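Local coordinates for putative aminopeptidase (Leishmania major, PDB 5NTH), which probably acts as a manganese-dependent M17 leucyl aminopeptidase, removing residues from the N-termini of peptides, at residues 8-22 against 222-235. Sequence-based numbering, arbitrary orientation.
Sequences RSNSIVEETAVSAYV and TPPCMLDTVVYAEI
Y21 and M226 meet where the N-terminal helix 12-26 lies against the turn leading into helix 229-243. CG of M226 sits over one face of the Y21 ring, 3.7 Å from its centroid, a CH-pi contact. Bends at chi2 and chi3 fold the thioether back: SD approaches the ring obliquely in a Met-aromatic contact and also lies 3.6 Å from V18 CG1. A trans chi1 (175°) sends the Y21 ring across to T222, where its OH donates a very short hydrogen bond to T222 OG1 (2.5 Å), met at the ring edge. T222 OG1 is also hydrogen-bonded to R218 O of helix 203-221, which packs on Y21 through L219. Farther along, V22 CG2 touches V231 CG1 at 4.1 Å, and V22 CG1 rests near I235.

R8 closes the other end. Its guanidinium reaches C225, where R8 NH2 donates to C225 O at 3.2 Å. NH1 is directed at D228 OD2 as a salt bridge, though its modelled separation is doubtful. The same guanidinium forms salt bridges with E14 and E15 of its own segment, while V18 CG1 lies over one face, toward the rim. D228 also N-caps helix 229-243, D228 OD1 accepting from V231 N at 2.9 Å. E15 has a second partner in R6, and E14 in R256 of the second subunit.

The contact thus fastens the N-terminal helix to the catalytic domain by an apolar Tyr-Met core and a charge network; R8 joins three carboxylates, two of which have a further arginine, and their negative charge is probably offset by these several cations.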
loop_
_atom_site.group_PDB
_atom_site.type_symbol
_atom_site.label_atom_id
_atom_site.label_comp_id
_atom_site.label_asym_id
_atom_site.label_seq_id
_atom_site.Cartn_x
_atom_site.Cartn_y
_atom_site.Cartn_z
ATOM N N ARG A 8 -24.010 -5.829 -32.873
ATOM C CA ARG A 8 -22.852 -6.076 -31.983
ATOM C C ARG A 8 -21.518 -5.519 -32.530
ATOM O O ARG A 8 -21.252 -4.317 -32.387
ATOM C CB ARG A 8 -22.755 -7.559 -31.578
ATOM C CG ARG A 8 -21.923 -7.784 -30.324
ATOM C CD ARG A 8 -21.539 -9.236 -30.118
ATOM N NE ARG A 8 -20.104 -9.489 -30.309
ATOM C CZ ARG A 8 -19.198 -9.656 -29.335
ATOM N NH1 ARG A 8 -19.521 -9.591 -28.046
ATOM N NH2 ARG A 8 -17.935 -9.905 -29.656
ATOM N N SER A 9 -20.676 -6.372 -33.126
ATOM C CA SER A 9 -19.373 -5.930 -33.648
ATOM C C SER A 9 -19.456 -5.577 -35.135
ATOM O O SER A 9 -20.427 -5.906 -35.835
ATOM C CB SER A 9 -18.231 -6.948 -33.368
ATOM O OG SER A 9 -17.987 -7.826 -34.461
ATOM N N ASN A 10 -18.384 -4.921 -35.581
ATOM C CA ASN A 10 -18.159 -4.462 -36.957
ATOM C C ASN A 10 -17.490 -5.548 -37.854
ATOM O O ASN A 10 -16.825 -5.223 -38.835
ATOM C CB ASN A 10 -17.244 -3.223 -36.858
ATOM C CG ASN A 10 -17.573 -2.161 -37.885
ATOM O OD1 ASN A 10 -18.650 -1.555 -37.840
ATOM N ND2 ASN A 10 -16.635 -1.899 -38.802
ATOM N N SER A 11 -17.699 -6.827 -37.528
ATOM C CA SER A 11 -16.845 -7.931 -38.001
ATOM C C SER A 11 -17.581 -9.269 -38.280
ATOM O O SER A 11 -18.184 -9.866 -37.392
ATOM C CB SER A 11 -15.714 -8.178 -36.991
ATOM O OG SER A 11 -15.132 -9.471 -37.139
ATOM N N ILE A 12 -17.447 -9.754 -39.508
ATOM C CA ILE A 12 -18.135 -10.959 -39.981
ATOM C C ILE A 12 -17.684 -12.194 -39.179
ATOM O O ILE A 12 -18.493 -13.039 -38.798
ATOM C CB ILE A 12 -17.892 -11.229 -41.508
ATOM C CG1 ILE A 12 -17.885 -9.922 -42.365
ATOM C CG2 ILE A 12 -18.952 -12.190 -42.044
ATOM C CD1 ILE A 12 -16.508 -9.362 -42.756
ATOM N N VAL A 13 -16.386 -12.274 -38.925
ATOM C CA VAL A 13 -15.776 -13.455 -38.300
ATOM C C VAL A 13 -16.191 -13.580 -36.843
ATOM O O VAL A 13 -16.633 -14.638 -36.395
ATOM C CB VAL A 13 -14.215 -13.413 -38.385
ATOM C CG1 VAL A 13 -13.553 -14.449 -37.461
ATOM C CG2 VAL A 13 -13.745 -13.612 -39.827
ATOM N N GLU A 14 -16.004 -12.492 -36.105
ATOM C CA GLU A 14 -16.382 -12.420 -34.698
ATOM C C GLU A 14 -17.879 -12.738 -34.579
ATOM O O GLU A 14 -18.281 -13.537 -33.731
ATOM C CB GLU A 14 -16.031 -11.029 -34.144
ATOM C CG GLU A 14 -15.958 -10.893 -32.621
ATOM C CD GLU A 14 -15.344 -9.552 -32.189
ATOM O OE1 GLU A 14 -14.173 -9.272 -32.573
ATOM O OE2 GLU A 14 -16.018 -8.771 -31.477
ATOM N N GLU A 15 -18.684 -12.156 -35.470
ATOM C CA GLU A 15 -20.127 -12.329 -35.419
ATOM C C GLU A 15 -20.567 -13.717 -35.788
ATOM O O GLU A 15 -21.590 -14.177 -35.296
ATOM C CB GLU A 15 -20.861 -11.317 -36.296
ATOM C CG GLU A 15 -20.886 -9.874 -35.765
ATOM C CD GLU A 15 -21.150 -9.755 -34.265
ATOM O OE1 GLU A 15 -22.124 -10.358 -33.759
ATOM O OE2 GLU A 15 -20.370 -9.046 -33.582
ATOM N N THR A 16 -19.822 -14.371 -36.669
ATOM C CA THR A 16 -20.125 -15.747 -37.074
ATOM C C THR A 16 -19.884 -16.676 -35.896
ATOM O O THR A 16 -20.682 -17.560 -35.636
ATOM C CB THR A 16 -19.283 -16.185 -38.308
ATOM O OG1 THR A 16 -19.909 -15.705 -39.508
ATOM C CG2 THR A 16 -19.133 -17.726 -38.421
ATOM N N ALA A 17 -18.789 -16.463 -35.176
ATOM C CA ALA A 17 -18.485 -17.281 -34.005
ATOM C C ALA A 17 -19.416 -17.023 -32.823
ATOM O O ALA A 17 -19.641 -17.942 -32.053
ATOM C CB ALA A 17 -17.030 -17.120 -33.571
ATOM N N VAL A 18 -19.930 -15.801 -32.651
ATOM C CA VAL A 18 -20.897 -15.554 -31.565
ATOM C C VAL A 18 -22.200 -16.285 -31.879
ATOM O O VAL A 18 -22.832 -16.820 -30.966
ATOM C CB VAL A 18 -21.182 -14.045 -31.219
ATOM C CG1 VAL A 18 -19.935 -13.272 -30.782
ATOM C CG2 VAL A 18 -21.808 -13.326 -32.376
ATOM N N SER A 19 -22.580 -16.334 -33.162
ATOM C CA SER A 19 -23.816 -17.056 -33.593
ATOM C C SER A 19 -23.783 -18.540 -33.219
ATOM O O SER A 19 -24.801 -19.109 -32.827
ATOM C CB SER A 19 -24.097 -16.875 -35.096
ATOM O OG SER A 19 -24.690 -15.605 -35.377
ATOM N N ALA A 20 -22.600 -19.129 -33.315
ATOM C CA ALA A 20 -22.352 -20.501 -32.872
ATOM C C ALA A 20 -22.335 -20.635 -31.364
ATOM O O ALA A 20 -22.862 -21.614 -30.836
ATOM C CB ALA A 20 -21.035 -21.024 -33.434
ATOM N N TYR A 21 -21.709 -19.689 -30.672
ATOM C CA TYR A 21 -21.737 -19.672 -29.205
ATOM C C TYR A 21 -23.175 -19.596 -28.692
ATOM O O TYR A 21 -23.536 -20.266 -27.715
ATOM C CB TYR A 21 -20.937 -18.502 -28.614
ATOM C CG TYR A 21 -21.071 -18.443 -27.127
ATOM C CD1 TYR A 21 -20.293 -19.256 -26.301
ATOM C CD2 TYR A 21 -22.050 -17.657 -26.546
ATOM C CE1 TYR A 21 -20.464 -19.250 -24.923
ATOM C CE2 TYR A 21 -22.231 -17.627 -25.164
ATOM C CZ TYR A 21 -21.430 -18.413 -24.360
ATOM O OH TYR A 21 -21.635 -18.364 -23.012
ATOM N N VAL A 22 -23.993 -18.783 -29.351
ATOM C CA VAL A 22 -25.398 -18.660 -28.973
ATOM C C VAL A 22 -26.051 -20.026 -29.068
ATOM O O VAL A 22 -26.657 -20.486 -28.105
ATOM C CB VAL A 22 -26.110 -17.631 -29.850
ATOM C CG1 VAL A 22 -27.618 -17.692 -29.675
ATOM C CG2 VAL A 22 -25.616 -16.234 -29.500
ATOM N N THR A 222 -18.090 -18.200 -19.371
ATOM C CA THR A 222 -17.764 -17.502 -20.621
ATOM C C THR A 222 -17.235 -16.090 -20.349
ATOM O O THR A 222 -17.831 -15.342 -19.569
ATOM C CB THR A 222 -18.968 -17.361 -21.533
ATOM O OG1 THR A 222 -19.512 -18.648 -21.774
ATOM C CG2 THR A 222 -18.587 -16.773 -22.861
ATOM N N PRO A 223 -16.113 -15.711 -20.980
ATOM C CA PRO A 223 -15.671 -14.346 -20.811
ATOM C C PRO A 223 -16.570 -13.335 -21.543
ATOM O O PRO A 223 -17.299 -13.704 -22.454
ATOM C CB PRO A 223 -14.281 -14.372 -21.400
ATOM C CG PRO A 223 -14.314 -15.458 -22.396
ATOM C CD PRO A 223 -15.205 -16.485 -21.825
ATOM N N PRO A 224 -16.513 -12.062 -21.142
ATOM C CA PRO A 224 -17.323 -10.959 -21.667
ATOM C C PRO A 224 -16.996 -10.490 -23.054
ATOM O O PRO A 224 -17.814 -9.837 -23.685
ATOM C CB PRO A 224 -17.056 -9.830 -20.698
ATOM C CG PRO A 224 -15.820 -10.200 -19.967
ATOM C CD PRO A 224 -15.563 -11.634 -20.109
ATOM N N CYS A 225 -15.802 -10.805 -23.529
ATOM C CA CYS A 225 -15.488 -10.636 -24.960
ATOM C C CYS A 225 -16.467 -11.427 -25.817
ATOM O O CYS A 225 -16.650 -11.114 -26.976
ATOM C CB CYS A 225 -14.039 -11.060 -25.280
ATOM S SG CYS A 225 -13.537 -12.740 -24.751
ATOM N N MET A 226 -17.083 -12.455 -25.231
ATOM C CA MET A 226 -18.112 -13.266 -25.897
ATOM C C MET A 226 -19.492 -13.110 -25.287
ATOM O O MET A 226 -20.451 -12.879 -26.002
ATOM C CB MET A 226 -17.727 -14.736 -25.822
ATOM C CG MET A 226 -18.818 -15.662 -26.329
ATOM S SD MET A 226 -19.067 -15.433 -28.086
ATOM C CE MET A 226 -17.657 -16.416 -28.652
ATOM N N LEU A 227 -19.596 -13.310 -23.984
ATOM C CA LEU A 227 -20.850 -13.087 -23.304
ATOM C C LEU A 227 -20.940 -11.670 -22.772
ATOM O O LEU A 227 -20.607 -11.392 -21.610
ATOM C CB LEU A 227 -21.081 -14.067 -22.156
ATOM C CG LEU A 227 -22.503 -13.911 -21.604
ATOM C CD1 LEU A 227 -23.559 -14.362 -22.594
ATOM C CD2 LEU A 227 -22.626 -14.699 -20.336
ATOM N N ASP A 228 -21.449 -10.798 -23.626
ATOM C CA ASP A 228 -21.718 -9.413 -23.276
ATOM C C ASP A 228 -23.225 -9.254 -23.156
ATOM O O ASP A 228 -23.965 -10.228 -23.224
ATOM C CB ASP A 228 -21.112 -8.475 -24.337
ATOM C CG ASP A 228 -21.685 -8.692 -25.734
ATOM O OD1 ASP A 228 -22.844 -9.090 -25.871
ATOM O OD2 ASP A 228 -20.969 -8.459 -26.712
ATOM N N THR A 229 -23.689 -8.030 -23.015
ATOM C CA THR A 229 -25.095 -7.798 -22.782
ATOM C C THR A 229 -25.969 -8.030 -23.982
ATOM O O THR A 229 -27.135 -8.325 -23.816
ATOM C CB THR A 229 -25.368 -6.367 -22.302
ATOM O OG1 THR A 229 -24.998 -5.426 -23.314
ATOM C CG2 THR A 229 -24.604 -6.093 -20.999
ATOM N N VAL A 230 -25.439 -7.868 -25.186
ATOM C CA VAL A 230 -26.250 -8.095 -26.390
ATOM C C VAL A 230 -26.409 -9.584 -26.654
ATOM O O VAL A 230 -27.449 -10.032 -27.134
ATOM C CB VAL A 230 -25.673 -7.359 -27.614
ATOM C CG1 VAL A 230 -26.369 -7.767 -28.900
ATOM C CG2 VAL A 230 -25.851 -5.860 -27.423
ATOM N N VAL A 231 -25.378 -10.340 -26.327
ATOM C CA VAL A 231 -25.385 -11.755 -26.598
ATOM C C VAL A 231 -26.259 -12.411 -25.552
ATOM O O VAL A 231 -27.176 -13.143 -25.900
ATOM C CB VAL A 231 -23.966 -12.358 -26.585
ATOM C CG1 VAL A 231 -24.013 -13.891 -26.586
ATOM C CG2 VAL A 231 -23.191 -11.874 -27.799
ATOM N N TYR A 232 -25.962 -12.131 -24.279
ATOM C CA TYR A 232 -26.777 -12.578 -23.155
ATOM C C TYR A 232 -28.253 -12.293 -23.426
ATOM O O TYR A 232 -29.098 -13.124 -23.134
ATOM C CB TYR A 232 -26.358 -11.858 -21.889
ATOM C CG TYR A 232 -26.665 -12.549 -20.591
ATOM C CD1 TYR A 232 -27.604 -13.582 -20.494
ATOM C CD2 TYR A 232 -26.016 -12.146 -19.430
ATOM C CE1 TYR A 232 -27.863 -14.195 -19.288
ATOM C CE2 TYR A 232 -26.263 -12.752 -18.213
ATOM C CZ TYR A 232 -27.189 -13.774 -18.132
ATOM O OH TYR A 232 -27.439 -14.384 -16.895
ATOM N N ALA A 233 -28.567 -11.139 -24.008
ATOM C CA ALA A 233 -29.971 -10.824 -24.363
ATOM C C ALA A 233 -30.555 -11.658 -25.515
ATOM O O ALA A 233 -31.728 -12.045 -25.501
ATOM C CB ALA A 233 -30.103 -9.359 -24.714
ATOM N N GLU A 234 -29.750 -11.907 -26.531
ATOM C CA GLU A 234 -30.196 -12.747 -27.625
ATOM C C GLU A 234 -30.536 -14.184 -27.130
ATOM O O GLU A 234 -31.461 -14.839 -27.643
ATOM C CB GLU A 234 -29.118 -12.761 -28.691
ATOM C CG GLU A 234 -29.562 -13.298 -30.030
ATOM C CD GLU A 234 -28.387 -13.417 -30.968
ATOM O OE1 GLU A 234 -27.774 -12.369 -31.310
ATOM O OE2 GLU A 234 -28.058 -14.569 -31.319
ATOM N N ILE A 235 -29.782 -14.641 -26.128
ATOM C CA ILE A 235 -29.932 -15.955 -25.571
ATOM C C ILE A 235 -31.256 -15.993 -24.841
ATOM O O ILE A 235 -32.078 -16.885 -25.077
ATOM C CB ILE A 235 -28.762 -16.338 -24.631
ATOM C CG1 ILE A 235 -27.518 -16.731 -25.439
ATOM C CG2 ILE A 235 -29.107 -17.544 -23.768
ATOM C CD1 ILE A 235 -26.250 -16.934 -24.623
#